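Local coordinates for protein oxygen-independent coproporphyrinogen III oxidase (Escherichia coli, PDB 1OLT) that catalyses the oxygen-independent oxidative decarboxylation of coproporphyrinogen III to protoporphyrinogen IX in haem biosynthesis, as a radical SAM enzyme with a [4Fe-4S] cluster, at residues H58-H63 and G112-L118; C62-C66 and P148-E152; G170-F174 and R184-E188; E177-V182 and L214-T218. All coordinates share one frame; numbering follows the deposited sequence.

Contact 1 (H58-H63 and G112-L118); sequences HIPFCH and GGTPTYL. With SAM (S-adenosylmethionine), chain D; SF4 (iron/sulfur cluster), chain B; SAM (S-adenosylmethionine), chain C.
Cys62 SG and Thr114 OG1 lie 3.2 Å apart beside the [4Fe-4S] cluster. Cys62 SG binds iron FE1 at 2.3 Å. Gly113 O lies 2.9 Å from the amino N of the S-adenosylmethionine (chain C) that chelates iron FE3. Gly112 N and O bind the ribose hydroxyls of the other S-adenosylmethionine (chain D). The glycines belong to the sequence GGGTP, the counterpart here of the GGE motif of radical SAM enzymes.

Backbone contacts position this shell. Thr114 N donates to Phe61 O at 3.0 Å, from above the carbonyl plane. Gly112 and Gly113 pass so near Ile59 O that a CB on either would clash with it. Gly112 CA also lies over one face of the His58 ring, whose ND1 is held by Tyr56.

Further out, Phe61 CB sits over the centre of the Tyr117 ring. The tyrosine CG is anti to its own backbone N (chi1 -171°), and this carries the ring from the 3-10 turn across to the strand. The His63 ring is turned only 27° from it but slid along it, and the two barely overlap. The three rings form an aromatic cluster. Tyr117 OH bonds Thr76 O. With an alanine here, a gap would probably open under Phe61 CB and Thr76 O would lose its hydroxyl partner. Ile59 CD1 and Leu118 CD1 meet tip to tip at 4.0 Å.

The contact thus holds a cluster ligand and the S-adenosylmethionine-binding glycines in fixed relation.

Contact 2 (C62-C66 and P148-E152); sequences CHKLC and PREIE. With SF4 (iron/sulfur cluster), chain B.
Cys66, in the CxxxCxxC loop that marks radical SAM enzymes, meets Arg149 from the loop after strand 140-146, beside the [4Fe-4S] cluster. Cys62 and Cys66 are two of the cluster's three cysteine ligands, and Cys66 SG binds iron FE4 at 2.5 Å. Arg149 NH2 comes within 3.5 Å of Cys66 SG and lies near cluster sulfide S2. A positive charge here would probably stabilise the negative charge of the thiolate and cluster. The chain of Arg149 bends at chi3 (-69°), which turns NH2 in beside the sulfur, and NE makes a salt bridge with Asp147. Arg184 brings a second positive charge close to NH2.

Flat groups meet at the other end. Glu150 OE1 lies over one face of the His63 ring, toward its rim and 3.6 Å from His63 CG, with carboxylate and ring planes 15° apart. The carboxylate is held by a salt bridge from Arg77.

Charged side chains meet through water. Lys64 crosses both Arg149 and Glu150 at about a right angle. Lys64 NZ is 4.5 Å from Glu150 OE2, too far for a salt bridge. One water accepts from both Lys64 NZ and Arg149 NH1. Another accepts from Lys64 NZ and donates to Glu150 OE2. No direct hydrogen bond joins the two segments. A third water lies in the plane of the His63 ring, 3.0 Å from His63 NE2, and donates to Glu150 O.

Contact 3 (G170-F174 and R184-E188); sequences GVQDF and REQDE. With SAM (S-adenosylmethionine), chain C.
Arg184 reaches from its loop to the end of strand 166-172, where it meets Gly170 and Gln172 around the S-adenosylmethionine (SAM, chain C) that chelates the cluster. The buried part is dense with polar contacts. CG of Arg184 is anti to the backbone N (chi1 -158°), and the chain runs extended to NE, which brings the guanidinium to the carboxylate of the ligand. Arg184 NH1 donates to SAM O and Arg184 NH2 to SAM OXT, each at 2.9 Å and both nearly straight. NH2 also makes a weak bond to Gly170 O. Gln172 OE1 lies over one face of the guanidinium, with the amide plane nearly perpendicular to it (88°). Gln172 NE2 donates to the ribose O2' of SAM at 2.8 Å.

Gln186 is the second shell. Its OE1 accepts from Arg184 NE at 2.9 Å, while its NE2 donates to Val171 O at 2.7 Å, on a lone pair in the carbonyl plane. The arginine is thereby tied to the strand it faces.

The outer end is looser. There Glu188 CG approaches Phe174 CE1 at 3.9 Å, and the two side chains cross at about a right angle. A water bridges Phe174 O and Glu188 OE1.

A leucine at Arg184 would probably leave the SAM carboxylate without its two donors and Gln186 OE1 without the NE proton. The paired bonds match guanidinium to carboxylate, which would fix the methionine end of the ligand while Gln172 holds its ribose.

Contact 4 (E177-V182 and L214-T218); sequences EVQRLV and LPKQT
The short helix 176-182 packs against the type II beta turn Leu214-Gln217, which leads from strand 207-212 toward helix 219-232 in the radical SAM core. Val178 is central. Its CG1 touches Leu214 CD1 at 3.9 Å, and its CG2 reaches Pro215 O and Gln217 CG. CG1 is anti to the backbone N (chi1 174°), which spreads the two methyls over different parts of the turn. One helical turn on, Val182 CG1 sits 3.8 Å from Pro215 CG. Leu181 CB lies 4.0 Å from the same Pro215 CG.

Lys216 lies at the exposed side. Leu181 CD1 presses on Lys216 CG at 3.3 Å, tighter than usual for two carbons. Glu177 crosses the same chain at a slant, OE2 lying 3.9 Å from Lys216 CG but 4.7 Å from Lys216 NZ, too far for a salt bridge.

The turn is braced from within. Gln217 OE1 accepts from Leu214 N at 2.9 Å, the donor lying well out of the carbonyl plane. NE2 of the same glutamine goes to Asp173 OD2 and Ile211 O.

No hydrogen bond crosses between the segments. Their cohesion is therefore mainly apolar, and the polar bonds serve to shape the turn that the helix meets.

Contact 1 closes the first long loop, from strand 53-62 to the turn after strand 105-112. Contact 2 starts from the same stretch, shares Cys62 and His63, and reaches on to the loop after strand 140-146, so its span overlaps contact 1. Contact 3 closes a short loop around helix 176-182, after strand 166-172. Contact 4 crosses it, since its helix lies between the segments of contact 3 and its turn follows strand 207-212. Contacts 2 and 3 touch where Arg149 and Arg184 come together, and contacts 3 and 4 through Asp173 and Gln217. Together they tie strand ends, loops and a short helix at successive parallel strands of the core sheet.

Contact 1 (H58-H63 and G112-L118)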
# COMPACT_ATOMS: atom_id res chain seq x y z
N HIS A 58 -1.15 10.34 -7.24
CA HIS A 58 0.09 10.53 -6.54
C HIS A 58 0.30 12.05 -6.37
O HIS A 58 0.22 12.79 -7.33
CB HIS A 58 1.28 9.99 -7.29
CG HIS A 58 2.44 9.71 -6.38
ND1 HIS A 58 2.42 8.66 -5.49
CD2 HIS A 58 3.63 10.33 -6.23
CE1 HIS A 58 3.58 8.64 -4.85
NE2 HIS A 58 4.33 9.64 -5.28
N ILE A 59 0.50 12.48 -5.15
CA ILE A 59 0.82 13.86 -4.83
C ILE A 59 2.23 13.82 -4.22
O ILE A 59 2.40 13.33 -3.10
CB ILE A 59 -0.19 14.48 -3.83
CG1 ILE A 59 -1.65 14.46 -4.26
CG2 ILE A 59 0.21 15.94 -3.55
CD1 ILE A 59 -1.92 15.16 -5.53
N PRO A 60 3.26 14.24 -4.96
CA PRO A 60 4.60 13.92 -4.49
C PRO A 60 5.21 14.84 -3.44
O PRO A 60 6.17 14.42 -2.80
CB PRO A 60 5.43 13.98 -5.78
CG PRO A 60 4.73 15.08 -6.63
CD PRO A 60 3.29 14.86 -6.31
N PHE A 61 4.64 16.01 -3.19
CA PHE A 61 5.31 17.01 -2.43
C PHE A 61 5.24 16.77 -0.92
O PHE A 61 4.20 16.37 -0.38
CB PHE A 61 4.74 18.41 -2.84
CG PHE A 61 4.84 18.69 -4.29
CD1 PHE A 61 6.03 18.83 -4.90
CD2 PHE A 61 3.68 18.74 -5.06
CE1 PHE A 61 6.10 19.04 -6.28
CE2 PHE A 61 3.76 18.94 -6.41
CZ PHE A 61 4.94 19.12 -6.99
N CYS A 62 6.36 17.06 -0.25
CA CYS A 62 6.44 17.08 1.20
C CYS A 62 7.09 18.38 1.68
O CYS A 62 7.92 18.97 0.99
CB CYS A 62 7.22 15.88 1.72
SG CYS A 62 6.59 14.28 1.19
N HIS A 63 6.75 18.80 2.89
CA HIS A 63 7.29 20.04 3.49
C HIS A 63 8.78 19.89 3.88
O HIS A 63 9.55 20.84 3.76
CB HIS A 63 6.49 20.44 4.73
CG HIS A 63 5.07 20.80 4.42
ND1 HIS A 63 4.74 21.72 3.45
CD2 HIS A 63 3.92 20.44 5.00
CE1 HIS A 63 3.42 21.86 3.40
NE2 HIS A 63 2.90 21.08 4.32
N GLY A 112 1.29 9.50 -1.71
CA GLY A 112 2.46 10.33 -2.00
C GLY A 112 3.72 9.83 -1.32
O GLY A 112 3.90 8.59 -1.21
N GLY A 113 4.61 10.74 -0.85
CA GLY A 113 4.40 12.13 -0.77
C GLY A 113 3.38 12.45 0.26
O GLY A 113 2.90 11.58 0.97
N THR A 114 2.99 13.73 0.31
CA THR A 114 2.07 14.21 1.28
C THR A 114 0.87 14.86 0.61
O THR A 114 0.92 16.04 0.22
CB THR A 114 2.75 15.23 2.19
OG1 THR A 114 3.87 14.70 2.88
CG2 THR A 114 1.78 15.63 3.31
N PRO A 115 -0.23 14.12 0.44
CA PRO A 115 -1.44 14.72 -0.15
C PRO A 115 -1.92 16.00 0.50
O PRO A 115 -2.38 16.86 -0.25
CB PRO A 115 -2.49 13.60 -0.02
CG PRO A 115 -1.64 12.33 -0.11
CD PRO A 115 -0.37 12.67 0.61
N THR A 116 -1.78 16.11 1.82
CA THR A 116 -2.15 17.31 2.54
C THR A 116 -1.15 18.47 2.47
O THR A 116 -1.34 19.50 3.15
CB THR A 116 -2.54 16.99 4.00
OG1 THR A 116 -1.55 16.21 4.70
CG2 THR A 116 -3.77 16.19 3.99
N TYR A 117 -0.13 18.31 1.64
CA TYR A 117 0.64 19.44 1.16
C TYR A 117 -0.27 20.43 0.41
O TYR A 117 -0.03 21.66 0.42
CB TYR A 117 1.73 18.96 0.23
CG TYR A 117 2.76 20.02 -0.16
CD1 TYR A 117 2.51 20.94 -1.22
CD2 TYR A 117 4.00 20.08 0.49
CE1 TYR A 117 3.50 21.91 -1.57
CE2 TYR A 117 4.96 21.04 0.15
CZ TYR A 117 4.70 21.95 -0.89
OH TYR A 117 5.68 22.86 -1.20
N LEU A 118 -1.26 19.86 -0.31
CA LEU A 118 -2.27 20.67 -0.97
C LEU A 118 -3.09 21.46 0.05
O LEU A 118 -3.66 20.90 0.99
CB LEU A 118 -3.17 19.82 -1.82
CG LEU A 118 -2.54 18.91 -2.87
CD1 LEU A 118 -3.65 18.24 -3.63
CD2 LEU A 118 -1.68 19.66 -3.81
N SAM D . 5.78 1.76 -0.18
CA SAM D . 6.02 1.86 1.27
C SAM D . 7.18 0.95 1.73
O SAM D . 8.20 1.36 2.31
OXT SAM D . 7.18 -0.29 1.54
CB SAM D . 4.71 1.57 2.05
CG SAM D . 3.57 2.61 1.88
SD SAM D . 2.16 2.05 0.86
CE SAM D . 0.96 1.51 2.13
C5' SAM D . 1.25 3.48 0.17
C4' SAM D . 2.12 4.30 -0.77
O4' SAM D . 2.37 3.48 -1.90
C3' SAM D . 1.45 5.55 -1.34
O3' SAM D . 1.44 6.61 -0.39
C2' SAM D . 2.27 5.74 -2.58
O2' SAM D . 3.53 6.25 -2.25
C1' SAM D . 2.43 4.30 -3.08
N9 SAM D . 1.35 3.89 -3.97
C8 SAM D . 0.14 3.41 -3.63
N7 SAM D . -0.59 3.17 -4.79
C5 SAM D . 0.16 3.49 -5.82
C6 SAM D . -0.06 3.47 -7.17
N6 SAM D . -1.18 3.02 -7.72
N1 SAM D . 0.94 3.90 -7.96
C2 SAM D . 2.10 4.34 -7.45
N3 SAM D . 2.33 4.40 -6.13
C4 SAM D . 1.37 3.97 -5.33
FE1 SF4 B . 7.24 12.88 2.92
FE2 SF4 B . 8.19 10.42 3.28
FE3 SF4 B . 6.01 11.25 4.34
FE4 SF4 B . 8.11 12.06 5.09
S1 SF4 B . 7.50 9.86 5.33
S2 SF4 B . 6.37 13.43 4.90
S3 SF4 B . 9.25 12.37 3.36
S4 SF4 B . 6.42 10.95 2.23
N SAM C . 3.58 11.79 3.78
CA SAM C . 2.73 11.37 4.88
C SAM C . 3.48 11.12 6.20
O SAM C . 4.75 10.92 6.16
OXT SAM C . 2.80 11.21 7.20
CB SAM C . 2.07 10.05 4.44
CG SAM C . 2.74 8.72 4.64
SD SAM C . 4.15 8.38 3.62
CE SAM C . 3.57 8.64 1.94
C5' SAM C . 4.03 6.52 3.45
C4' SAM C . 4.66 5.60 4.56
O4' SAM C . 5.78 4.85 4.13
C3' SAM C . 5.22 6.37 5.74
O3' SAM C . 4.21 6.92 6.60
C2' SAM C . 6.18 5.37 6.39
O2' SAM C . 5.54 4.65 7.44
C1' SAM C . 6.50 4.42 5.26
N9 SAM C . 7.90 4.39 4.90
C8 SAM C . 8.54 5.36 4.18
N7 SAM C . 9.81 5.01 4.00
C5 SAM C . 9.98 3.78 4.59
C6 SAM C . 11.09 2.93 4.71
N6 SAM C . 12.28 3.20 4.19
N1 SAM C . 10.92 1.75 5.39
C2 SAM C . 9.68 1.43 5.94
N3 SAM C . 8.61 2.25 5.82
C4 SAM C . 8.77 3.41 5.16
O HOH W 1 4.98 16.82 4.37
O HOH W 2 0.10 20.51 5.30

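Contact 2 (C62-C66 and P148-E152)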
# COMPACT_ATOMS: atom_id res chain seq x y z
N CYS A 62 6.36 17.06 -0.25
CA CYS A 62 6.44 17.08 1.20
C CYS A 62 7.09 18.38 1.68
O CYS A 62 7.92 18.97 0.99
CB CYS A 62 7.22 15.88 1.72
SG CYS A 62 6.59 14.28 1.19
N HIS A 63 6.75 18.80 2.89
CA HIS A 63 7.29 20.04 3.49
C HIS A 63 8.78 19.89 3.88
O HIS A 63 9.55 20.84 3.76
CB HIS A 63 6.49 20.44 4.73
CG HIS A 63 5.07 20.80 4.42
ND1 HIS A 63 4.74 21.72 3.45
CD2 HIS A 63 3.92 20.44 5.00
CE1 HIS A 63 3.42 21.86 3.40
NE2 HIS A 63 2.90 21.08 4.32
N LYS A 64 9.15 18.68 4.33
CA LYS A 64 10.40 18.47 5.04
C LYS A 64 10.98 17.04 4.80
O LYS A 64 10.22 16.09 4.57
CB LYS A 64 10.12 18.70 6.54
CG LYS A 64 11.40 18.89 7.35
CD LYS A 64 11.18 19.10 8.88
CE LYS A 64 10.33 20.38 9.24
NZ LYS A 64 10.17 20.46 10.79
N LEU A 65 12.28 16.88 4.84
CA LEU A 65 12.92 15.62 4.44
C LEU A 65 13.03 14.63 5.63
O LEU A 65 13.84 14.81 6.47
CB LEU A 65 14.31 15.87 3.88
CG LEU A 65 15.16 14.68 3.46
CD1 LEU A 65 14.45 13.94 2.32
CD2 LEU A 65 16.47 15.18 3.04
N CYS A 66 12.15 13.62 5.66
CA CYS A 66 12.29 12.55 6.61
C CYS A 66 13.47 11.70 6.13
O CYS A 66 13.44 11.20 5.01
CB CYS A 66 11.03 11.69 6.63
SG CYS A 66 9.49 12.59 7.09
N PRO A 148 0.90 14.66 10.00
CA PRO A 148 0.34 15.46 11.11
C PRO A 148 1.30 16.61 11.57
O PRO A 148 1.62 16.75 12.81
CB PRO A 148 0.20 14.44 12.20
CG PRO A 148 1.49 13.55 11.96
CD PRO A 148 1.53 13.43 10.46
N ARG A 149 1.82 17.34 10.61
CA ARG A 149 2.70 18.50 10.81
C ARG A 149 2.27 19.56 9.82
O ARG A 149 1.76 19.24 8.77
CB ARG A 149 4.14 18.14 10.54
CG ARG A 149 4.74 17.24 11.53
CD ARG A 149 6.15 16.79 11.14
NE ARG A 149 6.12 15.90 9.97
CZ ARG A 149 7.14 15.63 9.19
NH1 ARG A 149 8.35 16.10 9.47
NH2 ARG A 149 6.99 14.79 8.16
N GLU A 150 2.43 20.81 10.21
CA GLU A 150 2.10 21.97 9.33
C GLU A 150 0.70 21.85 8.70
O GLU A 150 0.46 21.99 7.47
CB GLU A 150 3.23 22.16 8.32
CG GLU A 150 4.56 22.43 9.02
CD GLU A 150 5.72 22.70 8.02
OE1 GLU A 150 5.45 23.33 7.00
OE2 GLU A 150 6.88 22.23 8.24
N ILE A 151 -0.24 21.52 9.55
CA ILE A 151 -1.61 21.36 9.08
C ILE A 151 -2.52 21.83 10.21
O ILE A 151 -2.21 21.63 11.35
CB ILE A 151 -1.90 19.87 8.65
CG1 ILE A 151 -3.20 19.73 7.91
CG2 ILE A 151 -1.89 18.87 9.81
CD1 ILE A 151 -3.45 18.31 7.46
N GLU A 152 -3.65 22.42 9.87
CA GLU A 152 -4.62 22.86 10.87
C GLU A 152 -5.72 21.79 10.97
O GLU A 152 -6.02 21.09 9.99
CB GLU A 152 -5.21 24.22 10.47
CG GLU A 152 -4.23 25.38 10.62
CD GLU A 152 -3.44 25.30 11.90
OE1 GLU A 152 -4.07 25.38 12.97
OE2 GLU A 152 -2.20 25.10 11.83
FE1 SF4 B . 7.24 12.88 2.92
FE2 SF4 B . 8.19 10.42 3.28
FE3 SF4 B . 6.01 11.25 4.34
FE4 SF4 B . 8.11 12.06 5.09
S1 SF4 B . 7.50 9.86 5.33
S2 SF4 B . 6.37 13.43 4.90
S3 SF4 B . 9.25 12.37 3.36
S4 SF4 B . 6.42 10.95 2.23
O HOH W 2 0.10 20.51 5.30
O HOH W 3 9.53 17.76 11.67
O HOH W 4 8.02 22.45 10.74

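Contact 3 (G170-F174 and R184-E188)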
# COMPACT_ATOMS: atom_id res chain seq x y z
N GLY A 170 0.73 9.23 9.01
CA GLY A 170 2.05 8.81 9.38
C GLY A 170 2.40 9.24 10.79
O GLY A 170 2.26 10.40 11.12
N VAL A 171 2.90 8.33 11.59
CA VAL A 171 3.45 8.66 12.93
C VAL A 171 4.93 8.25 13.05
O VAL A 171 5.78 9.04 13.48
CB VAL A 171 2.56 8.03 14.04
CG1 VAL A 171 3.20 8.09 15.41
CG2 VAL A 171 1.14 8.70 14.05
N GLN A 172 5.23 7.04 12.59
CA GLN A 172 6.54 6.45 12.58
C GLN A 172 7.01 6.02 13.95
O GLN A 172 7.23 4.81 14.17
CB GLN A 172 7.58 7.30 11.82
CG GLN A 172 7.01 8.15 10.69
CD GLN A 172 6.19 7.43 9.66
OE1 GLN A 172 5.67 8.06 8.76
NE2 GLN A 172 6.08 6.14 9.77
N ASP A 173 7.17 6.97 14.86
CA ASP A 173 7.47 6.68 16.26
C ASP A 173 7.14 7.96 17.06
O ASP A 173 7.30 9.08 16.50
CB ASP A 173 8.96 6.35 16.38
CG ASP A 173 9.32 5.62 17.69
OD1 ASP A 173 8.55 5.69 18.67
OD2 ASP A 173 10.39 4.96 17.82
N PHE A 174 6.68 7.79 18.30
CA PHE A 174 6.54 8.87 19.26
C PHE A 174 7.81 9.22 20.04
O PHE A 174 7.92 10.31 20.64
CB PHE A 174 5.47 8.50 20.33
CG PHE A 174 4.08 8.66 19.85
CD1 PHE A 174 3.66 9.85 19.32
CD2 PHE A 174 3.18 7.59 19.90
CE1 PHE A 174 2.31 10.04 18.86
CE2 PHE A 174 1.81 7.75 19.41
CZ PHE A 174 1.39 8.97 18.90
N ARG A 184 12.01 14.01 11.96
CA ARG A 184 10.57 13.97 11.97
C ARG A 184 10.01 14.36 13.35
O ARG A 184 9.13 13.71 13.91
CB ARG A 184 9.98 12.63 11.53
CG ARG A 184 8.48 12.82 11.04
CD ARG A 184 7.86 11.61 10.94
NE ARG A 184 6.45 11.70 10.70
CZ ARG A 184 5.82 11.52 9.54
NH1 ARG A 184 6.48 11.34 8.40
NH2 ARG A 184 4.49 11.53 9.56
N GLU A 185 10.52 15.46 13.87
CA GLU A 185 10.00 16.05 15.08
C GLU A 185 8.52 16.39 14.82
O GLU A 185 8.18 17.00 13.84
CB GLU A 185 10.74 17.34 15.41
CG GLU A 185 10.13 18.12 16.55
CD GLU A 185 10.32 17.42 17.85
OE1 GLU A 185 11.38 16.74 17.97
OE2 GLU A 185 9.41 17.58 18.76
N GLN A 186 7.68 15.98 15.75
CA GLN A 186 6.25 16.18 15.67
C GLN A 186 5.65 16.27 17.08
O GLN A 186 6.22 15.79 18.14
CB GLN A 186 5.58 15.06 14.76
CG GLN A 186 5.82 13.83 15.15
CD GLN A 186 5.55 12.70 14.12
OE1 GLN A 186 5.10 12.90 12.98
NE2 GLN A 186 5.76 11.49 14.61
N ASP A 187 4.54 16.98 17.13
CA ASP A 187 3.95 17.30 18.42
C ASP A 187 2.93 16.20 18.78
O ASP A 187 1.95 16.07 18.12
CB ASP A 187 3.28 18.67 18.32
CG ASP A 187 2.76 19.15 19.63
OD1 ASP A 187 2.01 18.43 20.35
OD2 ASP A 187 3.04 20.26 20.03
N GLU A 188 3.20 15.44 19.85
CA GLU A 188 2.38 14.29 20.23
C GLU A 188 0.95 14.75 20.57
O GLU A 188 -0.03 14.08 20.20
CB GLU A 188 2.98 13.61 21.45
CG GLU A 188 2.19 12.41 21.93
CD GLU A 188 2.88 11.70 23.10
OE1 GLU A 188 4.04 11.30 23.00
OE2 GLU A 188 2.28 11.63 24.13
N SAM C . 3.58 11.79 3.78
CA SAM C . 2.73 11.37 4.88
C SAM C . 3.48 11.12 6.20
O SAM C . 4.75 10.92 6.16
OXT SAM C . 2.80 11.21 7.20
CB SAM C . 2.07 10.05 4.44
CG SAM C . 2.74 8.72 4.64
SD SAM C . 4.15 8.38 3.62
CE SAM C . 3.57 8.64 1.94
C5' SAM C . 4.03 6.52 3.45
C4' SAM C . 4.66 5.60 4.56
O4' SAM C . 5.78 4.85 4.13
C3' SAM C . 5.22 6.37 5.74
O3' SAM C . 4.21 6.92 6.60
C2' SAM C . 6.18 5.37 6.39
O2' SAM C . 5.54 4.65 7.44
C1' SAM C . 6.50 4.42 5.26
N9 SAM C . 7.90 4.39 4.90
C8 SAM C . 8.54 5.36 4.18
N7 SAM C . 9.81 5.01 4.00
C5 SAM C . 9.98 3.78 4.59
C6 SAM C . 11.09 2.93 4.71
N6 SAM C . 12.28 3.20 4.19
N1 SAM C . 10.92 1.75 5.39
C2 SAM C . 9.68 1.43 5.94
N3 SAM C . 8.61 2.25 5.82
C4 SAM C . 8.77 3.41 5.16
O HOH W 5 6.04 12.13 21.32

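Contact 4 (E177-V182 and L214-T218)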
# COMPACT_ATOMS: atom_id res chain seq x y z
N GLU A 177 13.94 11.06 20.65
CA GLU A 177 15.30 10.85 20.12
C GLU A 177 15.24 10.27 18.71
O GLU A 177 15.94 10.71 17.83
CB GLU A 177 16.11 9.95 21.06
CG GLU A 177 17.45 9.60 20.51
CD GLU A 177 18.28 8.73 21.46
OE1 GLU A 177 17.76 7.86 22.16
OE2 GLU A 177 19.50 8.90 21.45
N VAL A 178 14.39 9.28 18.50
CA VAL A 178 14.22 8.68 17.19
C VAL A 178 13.76 9.76 16.18
O VAL A 178 14.31 9.87 15.05
CB VAL A 178 13.23 7.52 17.24
CG1 VAL A 178 12.96 7.02 15.86
CG2 VAL A 178 13.78 6.40 18.16
N GLN A 179 12.78 10.57 16.58
CA GLN A 179 12.27 11.67 15.72
C GLN A 179 13.39 12.62 15.33
O GLN A 179 13.50 12.99 14.16
CB GLN A 179 11.15 12.45 16.40
CG GLN A 179 9.87 11.65 16.57
CD GLN A 179 8.75 12.44 17.22
OE1 GLN A 179 8.91 13.64 17.50
NE2 GLN A 179 7.58 11.78 17.38
N ARG A 180 14.22 12.97 16.29
CA ARG A 180 15.30 13.89 16.01
C ARG A 180 16.29 13.29 15.03
O ARG A 180 16.71 13.97 14.08
CB ARG A 180 16.00 14.28 17.28
CG ARG A 180 17.17 15.18 17.14
CD ARG A 180 17.47 15.86 18.46
NE ARG A 180 16.42 16.88 18.75
CZ ARG A 180 16.57 17.84 19.61
NH1 ARG A 180 17.76 18.01 20.32
NH2 ARG A 180 15.56 18.64 19.76
N LEU A 181 16.65 12.02 15.23
CA LEU A 181 17.59 11.31 14.32
C LEU A 181 17.09 11.11 12.89
O LEU A 181 17.89 10.94 11.97
CB LEU A 181 18.01 9.98 14.91
CG LEU A 181 18.80 10.13 16.18
CD1 LEU A 181 18.89 8.76 16.82
CD2 LEU A 181 20.24 10.72 16.01
N VAL A 182 15.78 11.16 12.66
CA VAL A 182 15.24 11.01 11.34
C VAL A 182 14.57 12.27 10.84
O VAL A 182 13.94 12.24 9.77
CB VAL A 182 14.28 9.79 11.21
CG1 VAL A 182 14.95 8.51 11.64
CG2 VAL A 182 12.96 9.98 12.03
N LEU A 214 14.19 1.77 13.11
CA LEU A 214 14.76 3.11 13.00
C LEU A 214 15.88 3.27 14.00
O LEU A 214 15.92 2.56 14.99
CB LEU A 214 13.66 4.14 13.26
CG LEU A 214 12.56 4.28 12.24
CD1 LEU A 214 11.53 5.29 12.64
CD2 LEU A 214 13.06 4.65 10.81
N PRO A 215 16.79 4.26 13.78
CA PRO A 215 17.91 4.48 14.67
C PRO A 215 17.50 4.71 16.08
O PRO A 215 16.59 5.42 16.39
CB PRO A 215 18.62 5.72 14.09
CG PRO A 215 17.65 6.33 13.23
CD PRO A 215 16.77 5.23 12.66
N LYS A 216 18.23 4.05 16.95
CA LYS A 216 18.07 4.10 18.40
C LYS A 216 16.80 3.43 18.95
O LYS A 216 16.61 3.42 20.15
CB LYS A 216 18.22 5.53 18.98
CG LYS A 216 19.60 6.16 18.74
CD LYS A 216 20.67 5.40 19.53
CE LYS A 216 21.95 6.23 19.75
NZ LYS A 216 22.77 5.54 20.78
N GLN A 217 15.98 2.79 18.13
CA GLN A 217 14.82 2.02 18.67
C GLN A 217 15.31 0.75 19.31
O GLN A 217 16.21 0.09 18.78
CB GLN A 217 13.84 1.63 17.58
CG GLN A 217 13.05 2.81 17.05
CD GLN A 217 12.06 2.35 15.97
OE1 GLN A 217 12.33 1.33 15.25
NE2 GLN A 217 10.96 3.06 15.82
N THR A 218 14.74 0.38 20.43
CA THR A 218 14.98 -0.93 21.06
C THR A 218 13.63 -1.57 21.43
O THR A 218 12.63 -0.92 21.33
CB THR A 218 15.73 -0.73 22.38
OG1 THR A 218 14.92 0.09 23.20
CG2 THR A 218 17.11 0.09 22.24